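Local coordinates for isoflavone reductase (Medicago sativa, PDB 2GAS), which catalyses the NADPH-dependent reduction of 2'-hydroxyisoflavones to chiral isoflavanones, giving the penultimate intermediate on the way to the alfalfa phytoalexin (-)-medicarpin, at residues A[118-123]-A[128-133]. Sequence-based numbering, arbitrary orientation.
Sequences DRHDAV and QVFEEK
Phe130, on helix 126-143, meets His120 of the preceding loop in a T-shaped (edge-to-face) pair: the phenyl edge is directed at the imidazole face, centroids 5.2 Å apart and planes at 72°. Its CD1 sits over the middle of the imidazole, 3.8 Å from His120 CG. On that face too lies Phe130 CB, in a CH-pi contact 4.0 Å from the ring centroid. With Phe130 CG anti to the carbonyl carbon (chi1 -67°), the phenyl reaches past the histidine, and Phe130 CE1 rests 3.8 Å from Ala122 CB. Leu115 of the same loop and Leu265 of helix 259-271 also touch this ring, joining the loop and two helices in one apolar cluster. The next residue, Glu131, bends at chi2 and carries OE2 to the imidazole rim, close to the ring plane and 2.9 Å from His120 CE1. The carboxylate and imidazole planes stand 45° apart, and no hydrogen bond joins them; His120 NE2 is farther from Glu131 OE2, at 3.6 Å. The imidazole is fixed from its own side by the ND1 bond to Val117 O. Replacing His120 by an alanine would probably leave the edge of Phe130 without its aromatic face and Val117 O without this donor. The contact ties the loop after strand 107-109, an outer strand of the parallel Rossmann-type sheet, to the helix carrying Lys133, the probable proton acceptor, whose NZ bonds Glu112 O earlier in that loop. Because ND1 donates to a carbonyl, a neutral imidazole would carry its lone pair on NE2, whereas the nearby carboxylate would tend to favour a protonated, cationic ring.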
loop_
_atom_site.group_PDB
_atom_site.type_symbol
_atom_site.label_atom_id
_atom_site.label_comp_id
_atom_site.label_asym_id
_atom_site.label_seq_id
_atom_site.Cartn_x
_atom_site.Cartn_y
_atom_site.Cartn_z
ATOM N N ASP A 118 -12.211 5.178 -3.545
ATOM C CA ASP A 118 -13.389 5.757 -4.189
ATOM C C ASP A 118 -14.309 4.614 -4.608
ATOM O O ASP A 118 -15.357 4.832 -5.217
ATOM C CB ASP A 118 -12.989 6.597 -5.403
ATOM C CG ASP A 118 -12.532 7.996 -5.016
ATOM O OD1 ASP A 118 -11.724 8.584 -5.761
ATOM O OD2 ASP A 118 -12.996 8.508 -3.973
ATOM N N ARG A 119 -13.903 3.395 -4.261
ATOM C CA ARG A 119 -14.658 2.185 -4.577
ATOM C C ARG A 119 -14.739 1.220 -3.398
ATOM O O ARG A 119 -14.095 0.164 -3.401
ATOM C CB ARG A 119 -14.019 1.441 -5.749
ATOM C CG ARG A 119 -14.112 2.123 -7.092
ATOM C CD ARG A 119 -13.552 1.181 -8.147
ATOM N NE ARG A 119 -13.879 1.589 -9.506
ATOM C CZ ARG A 119 -13.029 2.181 -10.338
ATOM N NH1 ARG A 119 -11.791 2.440 -9.954
ATOM N NH2 ARG A 119 -13.421 2.502 -11.562
ATOM N N HIS A 120 -15.527 1.563 -2.387
ATOM C CA HIS A 120 -15.660 0.678 -1.240
ATOM C C HIS A 120 -17.049 0.773 -0.625
ATOM O O HIS A 120 -17.802 1.710 -0.892
ATOM C CB HIS A 120 -14.618 1.010 -0.169
ATOM C CG HIS A 120 -14.992 2.175 0.695
ATOM N ND1 HIS A 120 -14.531 3.455 0.465
ATOM C CD2 HIS A 120 -15.807 2.256 1.774
ATOM C CE1 HIS A 120 -15.045 4.272 1.367
ATOM N NE2 HIS A 120 -15.822 3.570 2.172
ATOM N N ASP A 121 -17.374 -0.209 0.206
ATOM C CA ASP A 121 -18.662 -0.261 0.892
ATOM C C ASP A 121 -18.372 -0.690 2.326
ATOM O O ASP A 121 -19.133 -1.455 2.922
ATOM C CB ASP A 121 -19.576 -1.295 0.226
ATOM C CG ASP A 121 -19.898 -0.954 -1.217
ATOM O OD1 ASP A 121 -20.691 -0.017 -1.442
ATOM O OD2 ASP A 121 -19.357 -1.619 -2.128
ATOM N N ALA A 122 -17.267 -0.189 2.872
ATOM C CA ALA A 122 -16.834 -0.544 4.218
ATOM C C ALA A 122 -17.675 0.046 5.340
ATOM O O ALA A 122 -18.423 1.004 5.141
ATOM C CB ALA A 122 -15.370 -0.151 4.413
ATOM N N VAL A 123 -17.535 -0.542 6.523
ATOM C CA VAL A 123 -18.256 -0.088 7.708
ATOM C C VAL A 123 -17.256 0.511 8.694
ATOM O O VAL A 123 -16.047 0.313 8.563
ATOM C CB VAL A 123 -18.996 -1.263 8.392
ATOM C CG1 VAL A 123 -19.944 -1.921 7.407
ATOM C CG2 VAL A 123 -17.996 -2.278 8.922
ATOM N N GLN A 128 -14.205 5.466 7.985
ATOM C CA GLN A 128 -13.727 6.834 8.135
ATOM C C GLN A 128 -12.298 7.036 7.643
ATOM O O GLN A 128 -11.967 8.105 7.121
ATOM C CB GLN A 128 -13.832 7.299 9.588
ATOM C CG GLN A 128 -13.386 8.752 9.765
ATOM C CD GLN A 128 -14.051 9.689 8.761
ATOM O OE1 GLN A 128 -15.276 9.813 8.733
ATOM N NE2 GLN A 128 -13.241 10.349 7.928
ATOM N N VAL A 129 -11.448 6.025 7.804
ATOM C CA VAL A 129 -10.067 6.140 7.339
ATOM C C VAL A 129 -10.032 6.196 5.816
ATOM O O VAL A 129 -9.271 6.970 5.231
ATOM C CB VAL A 129 -9.205 4.953 7.805
ATOM C CG1 VAL A 129 -7.784 5.099 7.265
ATOM C CG2 VAL A 129 -9.186 4.895 9.321
ATOM N N PHE A 130 -10.853 5.371 5.175
ATOM C CA PHE A 130 -10.919 5.350 3.720
ATOM C C PHE A 130 -11.427 6.704 3.234
ATOM O O PHE A 130 -10.913 7.256 2.261
ATOM C CB PHE A 130 -11.866 4.246 3.235
ATOM C CG PHE A 130 -11.376 2.847 3.511
ATOM C CD1 PHE A 130 -12.217 1.758 3.304
ATOM C CD2 PHE A 130 -10.080 2.613 3.958
ATOM C CE1 PHE A 130 -11.773 0.453 3.537
ATOM C CE2 PHE A 130 -9.627 1.312 4.195
ATOM C CZ PHE A 130 -10.476 0.235 3.983
ATOM N N GLU A 131 -12.438 7.240 3.912
ATOM C CA GLU A 131 -12.990 8.534 3.528
ATOM C C GLU A 131 -11.986 9.662 3.714
ATOM O O GLU A 131 -12.008 10.643 2.965
ATOM C CB GLU A 131 -14.270 8.831 4.313
ATOM C CG GLU A 131 -15.479 8.045 3.816
ATOM C CD GLU A 131 -15.663 8.137 2.302
ATOM O OE1 GLU A 131 -15.649 9.261 1.756
ATOM O OE2 GLU A 131 -15.826 7.085 1.650
ATOM N N GLU A 132 -11.115 9.531 4.709
ATOM C CA GLU A 132 -10.100 10.549 4.947
ATOM C C GLU A 132 -9.140 10.569 3.757
ATOM O O GLU A 132 -8.702 11.632 3.316
ATOM C CB GLU A 132 -9.344 10.257 6.245
ATOM C CG GLU A 132 -8.148 11.161 6.486
ATOM C CD GLU A 132 -7.618 11.061 7.906
ATOM O OE1 GLU A 132 -7.558 9.935 8.446
ATOM O OE2 GLU A 132 -7.250 12.109 8.475
ATOM N N LYS A 133 -8.818 9.390 3.233
ATOM C CA LYS A 133 -7.929 9.319 2.078
ATOM C C LYS A 133 -8.646 9.867 0.843
ATOM O O LYS A 133 -8.037 10.540 0.013
ATOM C CB LYS A 133 -7.478 7.873 1.832
ATOM C CG LYS A 133 -6.556 7.328 2.911
ATOM C CD LYS A 133 -5.917 6.019 2.470
ATOM C CE LYS A 133 -4.876 5.562 3.473
ATOM N NZ LYS A 133 -4.059 4.429 2.951
#